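Local coordinates for glycerol kinase, putative (Plasmodium falciparum, PDB 2W40), which probably catalyses the ATP-dependent phosphorylation of glycerol to sn-glycerol 3-phosphate, as other glycerol kinases of the FGGY family do, at residues Q84-I89 against N101-W105; F134-A140 against S188-L192; F141-I147 against I207-T211; L289-C294 against Y305-S310. All coordinates share one frame. Residue numbers count along the deposited sequence, not the author numbering.

Interaction 1: residues Q84-I89 against N101-W105; sequences QRETVI and NAIVW
Two extended runs meet antiparallel through a single bridge: V88 and I103 form a hydrogen-bonded pair, CA atoms 5.5 Å apart, with V88 N to I103 O and I103 N to V88 O both 3.0 Å. Segment 84-89 kinks in a classic gamma turn centred on E86 (phi 69°, psi -40°), closed by T87 N to R85 O at 2.7 Å. T87 (chi1 m) continues the pairing by side chain: its OG1 accepts from W105 N at 3.1 Å and donates to Q84 OE1 at 2.7 Å. W105 (chi1 p) sets its CB 3.5 Å from both R85 O and E86 OE1, its indole edge facing T87 OG1, while NE1 bonds T13. I89 CG1 meets A102 CB at 3.4 Å. The kink illustrates how a strand exit builds a substrate site: R85 N and E86 OE1 hydrogen-bond the bound glycerol, and E86 OE2 pairs with R189. Strand 46-47 flanks A102 and V104, helix 140-149 packs on V88 and I103, and helix 167-176 on T87 and I89.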
loop_
_atom_site.group_PDB
_atom_site.type_symbol
_atom_site.label_atom_id
_atom_site.label_comp_id
_atom_site.label_asym_id
_atom_site.label_seq_id
_atom_site.Cartn_x
_atom_site.Cartn_y
_atom_site.Cartn_z
ATOM N N GLN C 84 15.483 8.128 -23.501
ATOM C CA GLN C 84 14.110 7.870 -23.138
ATOM C C GLN C 84 13.224 8.421 -24.296
ATOM O O GLN C 84 13.385 9.599 -24.725
ATOM C CB GLN C 84 13.782 8.618 -21.827
ATOM C CG GLN C 84 14.168 10.079 -21.777
ATOM C CD GLN C 84 13.384 10.926 -20.764
ATOM O OE1 GLN C 84 12.213 10.655 -20.487
ATOM N NE2 GLN C 84 14.008 12.005 -20.297
ATOM N N ARG C 85 12.353 7.573 -24.797
ATOM C CA ARG C 85 11.530 7.870 -25.941
ATOM C C ARG C 85 10.243 8.645 -25.459
ATOM O O ARG C 85 10.006 8.704 -24.238
ATOM C CB ARG C 85 11.194 6.603 -26.648
ATOM C CG ARG C 85 12.437 5.831 -27.156
ATOM C CD ARG C 85 12.141 4.384 -27.691
ATOM N NE ARG C 85 11.512 3.654 -26.618
ATOM C CZ ARG C 85 10.832 2.517 -26.767
ATOM N NH1 ARG C 85 10.821 1.895 -27.946
ATOM N NH2 ARG C 85 10.106 2.037 -25.768
ATOM N N GLU C 86 9.439 9.130 -26.426
ATOM C CA GLU C 86 8.109 9.712 -26.268
ATOM C C GLU C 86 8.101 11.075 -25.551
ATOM O O GLU C 86 7.349 11.950 -25.888
ATOM C CB GLU C 86 7.117 8.785 -25.622
ATOM C CG GLU C 86 6.828 7.474 -26.380
ATOM C CD GLU C 86 7.729 6.306 -25.982
ATOM O OE1 GLU C 86 8.368 6.360 -24.900
ATOM O OE2 GLU C 86 7.788 5.294 -26.731
ATOM N N THR C 87 8.922 11.190 -24.536
ATOM C CA THR C 87 9.092 12.424 -23.780
ATOM C C THR C 87 9.312 13.540 -24.809
ATOM O O THR C 87 10.078 13.401 -25.752
ATOM C CB THR C 87 10.302 12.292 -22.875
ATOM O OG1 THR C 87 10.012 11.260 -21.915
ATOM C CG2 THR C 87 10.618 13.639 -22.160
ATOM N N VAL C 88 8.600 14.661 -24.583
ATOM C CA VAL C 88 8.533 15.729 -25.612
ATOM C C VAL C 88 8.781 17.103 -24.948
ATOM O O VAL C 88 8.299 17.394 -23.829
ATOM C CB VAL C 88 7.246 15.666 -26.496
ATOM C CG1 VAL C 88 6.032 15.926 -25.626
ATOM C CG2 VAL C 88 7.334 16.619 -27.687
ATOM N N ILE C 89 9.519 17.899 -25.706
ATOM C CA ILE C 89 9.820 19.331 -25.337
ATOM C C ILE C 89 9.476 20.147 -26.613
ATOM O O ILE C 89 9.771 19.764 -27.739
ATOM C CB ILE C 89 11.279 19.574 -24.913
ATOM C CG1 ILE C 89 11.707 18.649 -23.763
ATOM C CG2 ILE C 89 11.544 21.053 -24.484
ATOM C CD1 ILE C 89 13.206 18.387 -23.947
ATOM N N ASN C 101 8.191 22.613 -19.535
ATOM C CA ASN C 101 8.986 21.422 -19.167
ATOM C C ASN C 101 8.849 20.314 -20.198
ATOM O O ASN C 101 7.889 20.244 -20.943
ATOM C CB ASN C 101 8.590 20.871 -17.817
ATOM C CG ASN C 101 9.232 21.595 -16.599
ATOM O OD1 ASN C 101 8.686 21.501 -15.448
ATOM N ND2 ASN C 101 10.252 22.336 -16.799
ATOM N N ALA C 102 9.768 19.356 -20.166
ATOM C CA ALA C 102 9.526 18.099 -20.861
ATOM C C ALA C 102 8.300 17.427 -20.183
ATOM O O ALA C 102 8.247 17.323 -19.000
ATOM C CB ALA C 102 10.771 17.180 -20.823
ATOM N N ILE C 103 7.358 16.878 -20.989
ATOM C CA ILE C 103 6.324 16.012 -20.523
ATOM C C ILE C 103 6.726 14.575 -20.873
ATOM O O ILE C 103 6.963 14.237 -22.048
ATOM C CB ILE C 103 4.942 16.318 -21.135
ATOM C CG1 ILE C 103 4.515 17.775 -20.756
ATOM C CG2 ILE C 103 3.900 15.341 -20.545
ATOM C CD1 ILE C 103 3.203 18.251 -21.374
ATOM N N VAL C 104 6.918 13.792 -19.796
ATOM C CA VAL C 104 7.609 12.484 -19.888
ATOM C C VAL C 104 6.641 11.460 -20.438
ATOM O O VAL C 104 5.372 11.586 -20.332
ATOM C CB VAL C 104 8.233 12.109 -18.501
ATOM C CG1 VAL C 104 9.032 10.841 -18.494
ATOM C CG2 VAL C 104 9.185 13.233 -18.027
ATOM N N TRP C 105 7.216 10.393 -20.967
ATOM C CA TRP C 105 6.418 9.233 -21.486
ATOM C C TRP C 105 5.403 8.733 -20.440
ATOM O O TRP C 105 4.406 8.186 -20.783
ATOM C CB TRP C 105 7.374 8.179 -22.056
ATOM C CG TRP C 105 8.304 7.560 -21.074
ATOM C CD1 TRP C 105 9.559 7.986 -20.793
ATOM C CD2 TRP C 105 8.105 6.341 -20.317
ATOM N NE1 TRP C 105 10.172 7.113 -19.899
ATOM C CE2 TRP C 105 9.307 6.102 -19.586
ATOM C CE3 TRP C 105 7.087 5.368 -20.268
ATOM C CZ2 TRP C 105 9.447 4.951 -18.716
ATOM C CZ3 TRP C 105 7.240 4.258 -19.474
ATOM C CH2 TRP C 105 8.409 4.063 -18.699
#

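Interaction 2: residues F134-A140 against S188-L192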
loop_
_atom_site.group_PDB
_atom_site.type_symbol
_atom_site.label_atom_id
_atom_site.label_comp_id
_atom_site.label_asym_id
_atom_site.label_seq_id
_atom_site.Cartn_x
_atom_site.Cartn_y
_atom_site.Cartn_z
ATOM N N PHE C 134 -4.373 5.348 -30.397
ATOM C CA PHE C 134 -4.213 6.479 -29.480
ATOM C C PHE C 134 -3.949 5.921 -28.095
ATOM O O PHE C 134 -4.611 4.978 -27.628
ATOM C CB PHE C 134 -5.520 7.324 -29.419
ATOM C CG PHE C 134 -5.857 8.104 -30.693
ATOM C CD1 PHE C 134 -4.899 8.449 -31.666
ATOM C CD2 PHE C 134 -7.157 8.504 -30.944
ATOM C CE1 PHE C 134 -5.235 9.191 -32.842
ATOM C CE2 PHE C 134 -7.447 9.213 -32.143
ATOM C CZ PHE C 134 -6.515 9.615 -33.002
ATOM N N ASN C 135 -3.053 6.617 -27.385
ATOM C CA ASN C 135 -2.726 6.292 -26.025
ATOM C C ASN C 135 -2.154 7.509 -25.304
ATOM O O ASN C 135 -1.954 8.535 -25.926
ATOM C CB ASN C 135 -1.800 5.057 -25.996
ATOM C CG ASN C 135 -0.499 5.297 -26.727
ATOM O OD1 ASN C 135 0.129 6.410 -26.551
ATOM N ND2 ASN C 135 -0.025 4.266 -27.479
ATOM N N THR C 136 -1.901 7.360 -24.019
ATOM C CA THR C 136 -1.355 8.446 -23.212
ATOM C C THR C 136 0.158 8.526 -23.256
ATOM O O THR C 136 0.758 9.432 -22.613
ATOM C CB THR C 136 -1.772 8.374 -21.732
ATOM O OG1 THR C 136 -1.245 7.162 -21.233
ATOM C CG2 THR C 136 -3.322 8.342 -21.574
ATOM N N TYR C 137 0.746 7.572 -23.978
ATOM C CA TYR C 137 2.184 7.161 -23.880
ATOM C C TYR C 137 3.030 7.925 -24.950
ATOM O O TYR C 137 4.104 8.500 -24.619
ATOM C CB TYR C 137 2.198 5.649 -24.121
ATOM C CG TYR C 137 3.545 4.966 -24.215
ATOM C CD1 TYR C 137 4.666 5.420 -23.487
ATOM C CD2 TYR C 137 3.643 3.818 -24.909
ATOM C CE1 TYR C 137 5.915 4.685 -23.577
ATOM C CE2 TYR C 137 4.845 3.150 -25.027
ATOM C CZ TYR C 137 5.958 3.552 -24.319
ATOM O OH TYR C 137 7.131 2.811 -24.456
ATOM N N PHE C 138 2.580 7.871 -26.224
ATOM C CA PHE C 138 3.241 8.562 -27.353
ATOM C C PHE C 138 3.225 10.064 -27.259
ATOM O O PHE C 138 2.546 10.586 -26.441
ATOM C CB PHE C 138 2.765 8.007 -28.649
ATOM C CG PHE C 138 3.394 6.673 -29.035
ATOM C CD1 PHE C 138 3.944 5.810 -28.094
ATOM C CD2 PHE C 138 3.516 6.352 -30.381
ATOM C CE1 PHE C 138 4.560 4.600 -28.507
ATOM C CE2 PHE C 138 4.103 5.144 -30.801
ATOM C CZ PHE C 138 4.569 4.258 -29.835
ATOM N N SER C 139 4.030 10.750 -28.063
ATOM C CA SER C 139 4.223 12.201 -27.865
ATOM C C SER C 139 2.962 13.015 -28.223
ATOM O O SER C 139 2.746 14.093 -27.621
ATOM C CB SER C 139 5.365 12.726 -28.735
ATOM O OG SER C 139 6.547 12.021 -28.483
ATOM N N ALA C 140 2.213 12.522 -29.219
ATOM C CA ALA C 140 1.224 13.396 -29.934
ATOM C C ALA C 140 0.200 14.030 -28.967
ATOM O O ALA C 140 -0.075 15.229 -29.074
ATOM C CB ALA C 140 0.461 12.633 -30.989
ATOM N N SER C 188 9.072 7.226 -34.729
ATOM C CA SER C 188 8.007 6.207 -34.712
ATOM C C SER C 188 7.210 6.175 -33.361
ATOM O O SER C 188 6.206 5.475 -33.254
ATOM C CB SER C 188 8.599 4.843 -35.021
ATOM O OG SER C 188 9.196 4.252 -33.882
ATOM N N ARG C 189 7.736 6.978 -32.377
ATOM C CA ARG C 189 7.217 7.013 -31.026
ATOM C C ARG C 189 6.339 8.242 -30.763
ATOM O O ARG C 189 5.963 8.573 -29.631
ATOM C CB ARG C 189 8.326 6.958 -30.017
ATOM C CG ARG C 189 9.293 5.835 -30.276
ATOM C CD ARG C 189 8.654 4.472 -30.388
ATOM N NE ARG C 189 8.065 4.031 -29.108
ATOM C CZ ARG C 189 7.775 2.789 -28.745
ATOM N NH1 ARG C 189 7.884 1.762 -29.601
ATOM N NH2 ARG C 189 7.372 2.535 -27.510
ATOM N N THR C 190 6.086 8.952 -31.841
ATOM C CA THR C 190 5.423 10.278 -31.726
ATOM C C THR C 190 3.892 10.259 -32.015
ATOM O O THR C 190 3.182 11.225 -31.579
ATOM C CB THR C 190 6.090 11.289 -32.729
ATOM O OG1 THR C 190 5.829 10.857 -34.064
ATOM C CG2 THR C 190 7.577 11.609 -32.444
ATOM N N LEU C 191 3.426 9.241 -32.762
ATOM C CA LEU C 191 2.042 9.128 -33.256
ATOM C C LEU C 191 1.830 10.061 -34.480
ATOM O O LEU C 191 0.706 10.291 -34.896
ATOM C CB LEU C 191 1.002 9.346 -32.179
ATOM C CG LEU C 191 0.163 8.168 -31.733
ATOM C CD1 LEU C 191 -0.651 8.406 -30.402
ATOM C CD2 LEU C 191 -0.692 7.815 -32.835
ATOM N N LEU C 192 2.959 10.655 -34.986
ATOM C CA LEU C 192 2.954 11.580 -36.124
ATOM C C LEU C 192 3.594 11.034 -37.412
ATOM O O LEU C 192 3.492 11.705 -38.455
ATOM C CB LEU C 192 3.585 12.917 -35.802
ATOM C CG LEU C 192 3.065 13.581 -34.565
ATOM C CD1 LEU C 192 3.973 14.796 -34.323
ATOM C CD2 LEU C 192 1.576 13.927 -34.725
#
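S188 brings its carbonyl to the ring of F138, O to CE2 3.2 Å, while its hydroxyl bonds T185 and T292. R189 lies along one face of that ring. Its CA makes a CH-pi contact 3.9 Å from the F138 centroid, its O accepts a weak hydrogen bond from S139 N at 3.3 Å, and three successive m rotamers curl the guanidinium back to lay a face on F138, NE to CZ 3.6 Å. R189 NH2 reaches Y137 OH in a weak hydrogen bond of 3.1 Å, but its main partners are E86 and E308. The Y137 hydroxyl also bonds glycerol, giving the first loop a place in the pocket of this FGGY-family (sugar kinase/Hsp70/actin superfamily) kinase, which R189 adjoins through those three residues; an Asx motif shapes that loop, N135 OD1 accepting from Y137 N and F138 N, both at 2.9 Å. T190 points away and closes an ST turn, L192 N to its OG1 3.0 Å, an atom also bonded to A187 O. L191 (phi 77°) turns toward 134-140: CB 3.5 Å from A140 CB, CD1 3.9 Å from F138 CB, CD2 4.4 Å from F134 CD1. L192 CD2 lies 4.1 Å from A140 CB.

Interaction 3: residues F141-I147 against I207-T211; sequences FKILWLI and IFNIT
A positive-phi asparagine, N209 (phi 66°, psi 28°), turns the chain at the margin of this contact, as the C-prime residue of the Schellman motif that ends helix 202-207. The turn it makes is laid against the flank of a second helix, whose residues 141-147 are regularly helical, with W145 N to F141 O at 2.9 Å and I147 N to I143 O at 3.0 Å. The backbones come nearest at L144 and F208, CA atoms 5.4 Å apart, and the segments meet by apolar packing without hydrogen bonds between them. F208, the first residue to leave helical angles, projects its ring (chi1 m, chi2 -68°) edge-on to the face of F141 (chi1 m, chi2 -89°): a T-shaped pair with centroids 4.8 Å apart, planes at 81°, and F141 CE2 to F208 CE1 at 3.5 Å. One turn on, L144 (t, p) places CB 4.1 Å from F208 CD1 and CD1 3.7 Å from F208 O. I147 (m, t) extends CD1 to 3.5 Å from both F208 O and N209 O. I210 CD1 meets I143 CG2 at 4.1 Å. F141 also makes edge-to-face pairs with F134 and F117, which extends the aromatic cluster toward helix 111-118. Away from the annotated sites, this is a worked case of a Schellman-capped helix end whose aromatic and aliphatic residues pack on a neighbouring helix within the N-terminal domain.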
loop_
_atom_site.group_PDB
_atom_site.type_symbol
_atom_site.label_atom_id
_atom_site.label_comp_id
_atom_site.label_asym_id
_atom_site.label_seq_id
_atom_site.Cartn_x
_atom_site.Cartn_y
_atom_site.Cartn_z
ATOM N N PHE C 141 -0.369 13.243 -28.070
ATOM C CA PHE C 141 -1.407 13.878 -27.177
ATOM C C PHE C 141 -0.837 14.841 -26.183
ATOM O O PHE C 141 -1.509 15.787 -25.785
ATOM C CB PHE C 141 -2.264 12.842 -26.435
ATOM C CG PHE C 141 -3.346 12.230 -27.297
ATOM C CD1 PHE C 141 -4.585 12.837 -27.357
ATOM C CD2 PHE C 141 -3.135 11.086 -28.029
ATOM C CE1 PHE C 141 -5.624 12.351 -28.141
ATOM C CE2 PHE C 141 -4.173 10.583 -28.814
ATOM C CZ PHE C 141 -5.428 11.233 -28.863
ATOM N N LYS C 142 0.431 14.648 -25.827
ATOM C CA LYS C 142 1.166 15.670 -25.017
ATOM C C LYS C 142 1.386 16.968 -25.783
ATOM O O LYS C 142 1.238 18.065 -25.220
ATOM C CB LYS C 142 2.443 15.017 -24.541
ATOM C CG LYS C 142 1.977 13.966 -23.579
ATOM C CD LYS C 142 2.372 12.645 -24.000
ATOM C CE LYS C 142 3.524 12.103 -23.289
ATOM N NZ LYS C 142 3.081 11.029 -22.417
ATOM N N ILE C 143 1.685 16.854 -27.056
ATOM C CA ILE C 143 1.898 18.020 -27.846
ATOM C C ILE C 143 0.529 18.749 -27.913
ATOM O O ILE C 143 0.456 19.971 -27.811
ATOM C CB ILE C 143 2.343 17.607 -29.246
ATOM C CG1 ILE C 143 3.810 16.993 -29.225
ATOM C CG2 ILE C 143 2.275 18.800 -30.227
ATOM C CD1 ILE C 143 4.203 16.111 -30.525
ATOM N N LEU C 144 -0.536 17.977 -28.233
ATOM C CA LEU C 144 -1.878 18.528 -28.280
ATOM C C LEU C 144 -2.260 19.244 -26.983
ATOM O O LEU C 144 -2.775 20.387 -26.983
ATOM C CB LEU C 144 -2.882 17.481 -28.630
ATOM C CG LEU C 144 -4.380 17.951 -28.727
ATOM C CD1 LEU C 144 -4.588 19.051 -29.753
ATOM C CD2 LEU C 144 -5.269 16.702 -29.010
ATOM N N TRP C 145 -2.013 18.638 -25.869
ATOM C CA TRP C 145 -2.290 19.255 -24.615
ATOM C C TRP C 145 -1.573 20.590 -24.475
ATOM O O TRP C 145 -2.165 21.598 -24.029
ATOM C CB TRP C 145 -1.862 18.344 -23.467
ATOM C CG TRP C 145 -2.277 18.845 -22.116
ATOM C CD1 TRP C 145 -3.439 18.541 -21.447
ATOM C CD2 TRP C 145 -1.560 19.731 -21.265
ATOM N NE1 TRP C 145 -3.436 19.171 -20.231
ATOM C CE2 TRP C 145 -2.341 19.934 -20.117
ATOM C CE3 TRP C 145 -0.345 20.408 -21.378
ATOM C CZ2 TRP C 145 -1.911 20.721 -19.060
ATOM C CZ3 TRP C 145 0.071 21.202 -20.329
ATOM C CH2 TRP C 145 -0.749 21.383 -19.215
ATOM N N LEU C 146 -0.294 20.636 -24.825
ATOM C CA LEU C 146 0.523 21.881 -24.764
ATOM C C LEU C 146 -0.098 22.998 -25.625
ATOM O O LEU C 146 -0.224 24.132 -25.191
ATOM C CB LEU C 146 1.990 21.612 -25.128
ATOM C CG LEU C 146 2.723 20.870 -24.018
ATOM C CD1 LEU C 146 4.045 20.299 -24.637
ATOM C CD2 LEU C 146 2.936 21.800 -22.831
ATOM N N ILE C 147 -0.501 22.676 -26.832
ATOM C CA ILE C 147 -1.121 23.593 -27.781
ATOM C C ILE C 147 -2.456 24.098 -27.225
ATOM O O ILE C 147 -2.702 25.292 -27.239
ATOM C CB ILE C 147 -1.381 22.863 -29.123
ATOM C CG1 ILE C 147 -0.077 22.627 -29.909
ATOM C CG2 ILE C 147 -2.294 23.616 -30.106
ATOM C CD1 ILE C 147 -0.294 21.671 -31.110
ATOM N N ILE C 207 -4.726 16.120 -37.025
ATOM C CA ILE C 207 -5.465 15.660 -35.880
ATOM C C ILE C 207 -4.932 16.332 -34.634
ATOM O O ILE C 207 -5.722 16.809 -33.811
ATOM C CB ILE C 207 -5.346 14.076 -35.731
ATOM C CG1 ILE C 207 -6.082 13.339 -36.866
ATOM C CG2 ILE C 207 -5.835 13.610 -34.351
ATOM C CD1 ILE C 207 -5.790 11.752 -36.887
ATOM N N PHE C 208 -3.592 16.431 -34.536
ATOM C CA PHE C 208 -2.996 16.907 -33.330
ATOM C C PHE C 208 -2.751 18.413 -33.282
ATOM O O PHE C 208 -2.032 18.911 -32.413
ATOM C CB PHE C 208 -1.782 16.065 -33.013
ATOM C CG PHE C 208 -2.162 14.664 -32.569
ATOM C CD1 PHE C 208 -2.804 14.455 -31.356
ATOM C CD2 PHE C 208 -1.926 13.548 -33.408
ATOM C CE1 PHE C 208 -3.232 13.167 -30.973
ATOM C CE2 PHE C 208 -2.325 12.273 -33.022
ATOM C CZ PHE C 208 -2.964 12.074 -31.825
ATOM N N ASN C 209 -3.308 19.121 -34.249
ATOM C CA ASN C 209 -3.260 20.624 -34.365
ATOM C C ASN C 209 -1.885 21.190 -34.618
ATOM O O ASN C 209 -1.542 22.393 -34.280
ATOM C CB ASN C 209 -3.766 21.261 -33.047
ATOM C CG ASN C 209 -5.219 21.029 -32.721
ATOM O OD1 ASN C 209 -5.907 20.060 -33.125
ATOM N ND2 ASN C 209 -5.705 21.920 -31.903
ATOM N N ILE C 210 -1.057 20.371 -35.261
ATOM C CA ILE C 210 0.263 20.798 -35.681
ATOM C C ILE C 210 0.083 21.388 -37.057
ATOM O O ILE C 210 0.135 20.650 -38.037
ATOM C CB ILE C 210 1.296 19.663 -35.685
ATOM C CG1 ILE C 210 1.430 19.101 -34.255
ATOM C CG2 ILE C 210 2.597 20.142 -36.303
ATOM C CD1 ILE C 210 2.087 17.796 -34.169
ATOM N N THR C 211 -0.158 22.713 -37.108
ATOM C CA THR C 211 -0.577 23.374 -38.343
ATOM C C THR C 211 0.549 23.714 -39.276
ATOM O O THR C 211 0.323 24.071 -40.446
ATOM C CB THR C 211 -1.288 24.721 -38.012
ATOM O OG1 THR C 211 -0.364 25.496 -37.248
ATOM C CG2 THR C 211 -2.549 24.529 -37.196
#

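Interaction 4: residues L289-C294 against Y305-S310; sequences LITTIC and YALEGS. With EDO (1,2-ethanediol), chain B.
I293 (m, m) brings its CD1 back against Y305, 3.3 Å from CE1, although its CA-to-CB bond points away and the side chains of this non-hydrogen-bonded pair (CA-CA 4.5 Å) diverge. The two antiparallel strands, 290-294 and 305-310, approach to 4.3 Å between axes, their directions 135° apart. T292 and A306 form a hydrogen-bonded pair, T292 N to A306 O and A306 N to T292 O both 3.0 Å; I290 and E308 form another, I290 N to E308 O and E308 N to I290 O both 2.9 Å. T291 and L307 lie between them as a non-hydrogen-bonded pair, sharing one face; T291 OG1 hydrogen-bonds V283 O and merely packs against L307 CD2, at 3.9 Å. I290, T292, A306 and E308 share the other. There E308, extended (t, t), accepts from S310 OG at its OE2 (2.7 Å) and turns OE1 to R85 and R189. L289 CD2 packs 3.8 Å from G309 CA, next to helix 377-403. L289 O accepts from O1 of 1,2-ethanediol, a probable crystallisation additive, at 2.7 Å. The pair is a beta hairpin in the C-terminal domain, 290-295 outermost in its mixed sheet, one face turned to the N-terminal domain.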
loop_
_atom_site.group_PDB
_atom_site.type_symbol
_atom_site.label_atom_id
_atom_site.label_comp_id
_atom_site.label_asym_id
_atom_site.label_seq_id
_atom_site.Cartn_x
_atom_site.Cartn_y
_atom_site.Cartn_z
ATOM N N LEU C 289 0.111 -5.165 -28.747
ATOM C CA LEU C 289 1.497 -4.807 -28.908
ATOM C C LEU C 289 1.598 -3.664 -29.938
ATOM O O LEU C 289 0.724 -3.431 -30.777
ATOM C CB LEU C 289 2.256 -6.071 -29.356
ATOM C CG LEU C 289 2.228 -7.290 -28.376
ATOM C CD1 LEU C 289 3.113 -8.431 -28.812
ATOM C CD2 LEU C 289 2.714 -6.892 -26.921
ATOM N N ILE C 290 2.652 -2.891 -29.821
ATOM C CA ILE C 290 2.873 -1.735 -30.719
ATOM C C ILE C 290 3.845 -2.114 -31.849
ATOM O O ILE C 290 4.856 -2.762 -31.599
ATOM C CB ILE C 290 3.489 -0.571 -29.899
ATOM C CG1 ILE C 290 2.465 0.048 -28.898
ATOM C CG2 ILE C 290 4.113 0.539 -30.850
ATOM C CD1 ILE C 290 2.992 1.140 -28.109
ATOM N N THR C 291 3.511 -1.738 -33.065
ATOM C CA THR C 291 4.414 -1.882 -34.237
ATOM C C THR C 291 5.375 -0.709 -34.276
ATOM O O THR C 291 4.891 0.434 -34.265
ATOM C CB THR C 291 3.599 -1.873 -35.544
ATOM O OG1 THR C 291 2.619 -2.842 -35.433
ATOM C CG2 THR C 291 4.465 -2.100 -36.781
ATOM N N THR C 292 6.669 -0.950 -34.226
ATOM C CA THR C 292 7.646 0.119 -34.208
ATOM C C THR C 292 8.825 -0.207 -35.168
ATOM O O THR C 292 8.867 -1.273 -35.783
ATOM C CB THR C 292 8.115 0.373 -32.744
ATOM O OG1 THR C 292 8.824 1.594 -32.690
ATOM C CG2 THR C 292 9.034 -0.844 -32.256
ATOM N N ILE C 293 9.654 0.766 -35.374
ATOM C CA ILE C 293 10.847 0.600 -36.180
ATOM C C ILE C 293 11.932 0.008 -35.240
ATOM O O ILE C 293 12.118 0.554 -34.111
ATOM C CB ILE C 293 11.413 1.901 -36.742
ATOM C CG1 ILE C 293 10.443 2.634 -37.669
ATOM C CG2 ILE C 293 12.772 1.613 -37.396
ATOM C CD1 ILE C 293 10.124 1.924 -38.872
ATOM N N CYS C 294 12.561 -1.120 -35.588
ATOM C CA CYS C 294 13.687 -1.604 -34.823
ATOM C C CYS C 294 14.969 -0.790 -35.090
ATOM O O CYS C 294 15.605 -0.252 -34.145
ATOM C CB CYS C 294 13.908 -3.076 -35.089
ATOM S SG CYS C 294 14.781 -3.949 -33.755
ATOM N N TYR C 305 11.654 -3.898 -38.684
ATOM C CA TYR C 305 10.531 -3.621 -37.806
ATOM C C TYR C 305 10.552 -4.482 -36.563
ATOM O O TYR C 305 11.252 -5.447 -36.471
ATOM C CB TYR C 305 9.223 -3.774 -38.592
ATOM C CG TYR C 305 9.022 -2.692 -39.559
ATOM C CD1 TYR C 305 8.408 -1.503 -39.147
ATOM C CD2 TYR C 305 9.413 -2.810 -40.901
ATOM C CE1 TYR C 305 8.188 -0.479 -40.065
ATOM C CE2 TYR C 305 9.160 -1.811 -41.864
ATOM C CZ TYR C 305 8.552 -0.630 -41.457
ATOM O OH TYR C 305 8.363 0.435 -42.293
ATOM N N ALA C 306 9.673 -4.149 -35.636
ATOM C CA ALA C 306 9.574 -4.834 -34.355
ATOM C C ALA C 306 8.128 -4.755 -33.859
ATOM O O ALA C 306 7.323 -3.903 -34.288
ATOM C CB ALA C 306 10.511 -4.318 -33.315
ATOM N N LEU C 307 7.809 -5.661 -32.971
ATOM C CA LEU C 307 6.594 -5.649 -32.088
ATOM C C LEU C 307 7.110 -5.372 -30.723
ATOM O O LEU C 307 8.145 -5.902 -30.333
ATOM C CB LEU C 307 5.795 -6.940 -32.166
ATOM C CG LEU C 307 4.824 -7.054 -33.265
ATOM C CD1 LEU C 307 4.115 -8.481 -33.273
ATOM C CD2 LEU C 307 3.727 -5.974 -33.300
ATOM N N GLU C 308 6.443 -4.512 -29.995
ATOM C CA GLU C 308 6.923 -4.109 -28.673
ATOM C C GLU C 308 5.805 -4.161 -27.637
ATOM O O GLU C 308 4.666 -3.708 -27.860
ATOM C CB GLU C 308 7.440 -2.652 -28.647
ATOM C CG GLU C 308 7.784 -2.102 -27.224
ATOM C CD GLU C 308 8.445 -0.725 -27.169
ATOM O OE1 GLU C 308 9.171 -0.364 -28.141
ATOM O OE2 GLU C 308 8.239 -0.048 -26.151
ATOM N N GLY C 309 6.186 -4.692 -26.484
ATOM C CA GLY C 309 5.410 -4.715 -25.259
ATOM C C GLY C 309 6.054 -3.850 -24.242
ATOM O O GLY C 309 7.194 -4.052 -23.877
ATOM N N SER C 310 5.311 -2.816 -23.822
ATOM C CA SER C 310 5.817 -1.781 -22.913
ATOM C C SER C 310 5.139 -1.865 -21.552
ATOM O O SER C 310 3.950 -2.008 -21.491
ATOM C CB SER C 310 5.544 -0.383 -23.522
ATOM O OG SER C 310 5.810 -0.278 -24.944
HETATM C C1 EDO B . -1.792 -1.624 -30.897
HETATM O O1 EDO B . -1.991 -3.054 -30.808
HETATM C C2 EDO B . -1.640 -0.985 -29.543
HETATM O O2 EDO B . -1.480 0.364 -29.664
#

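Interactions 1, 2 and 4 converge on the glycerol site, where a charged network joins the two domains of the fold. E86 OE2 of interaction 1 meets R189 NE of interaction 2 at 2.7 Å, and E308 OE1 of interaction 4 receives both R85 NH1 (2.8 Å) and R189 NH1 (2.9 Å). The glycerol itself is hydrogen-bonded by R85, E86 and Y137. W105 links this region to the nucleotide side, its side chain about 4 Å from that of T270, an ADP-binding residue. Interaction 3 stands back from the site, its nearest atoms about 11 Å from interaction 4, yet K142 NZ ties its helix to V104 O (3.1 Å) and T136 O (2.8 Å).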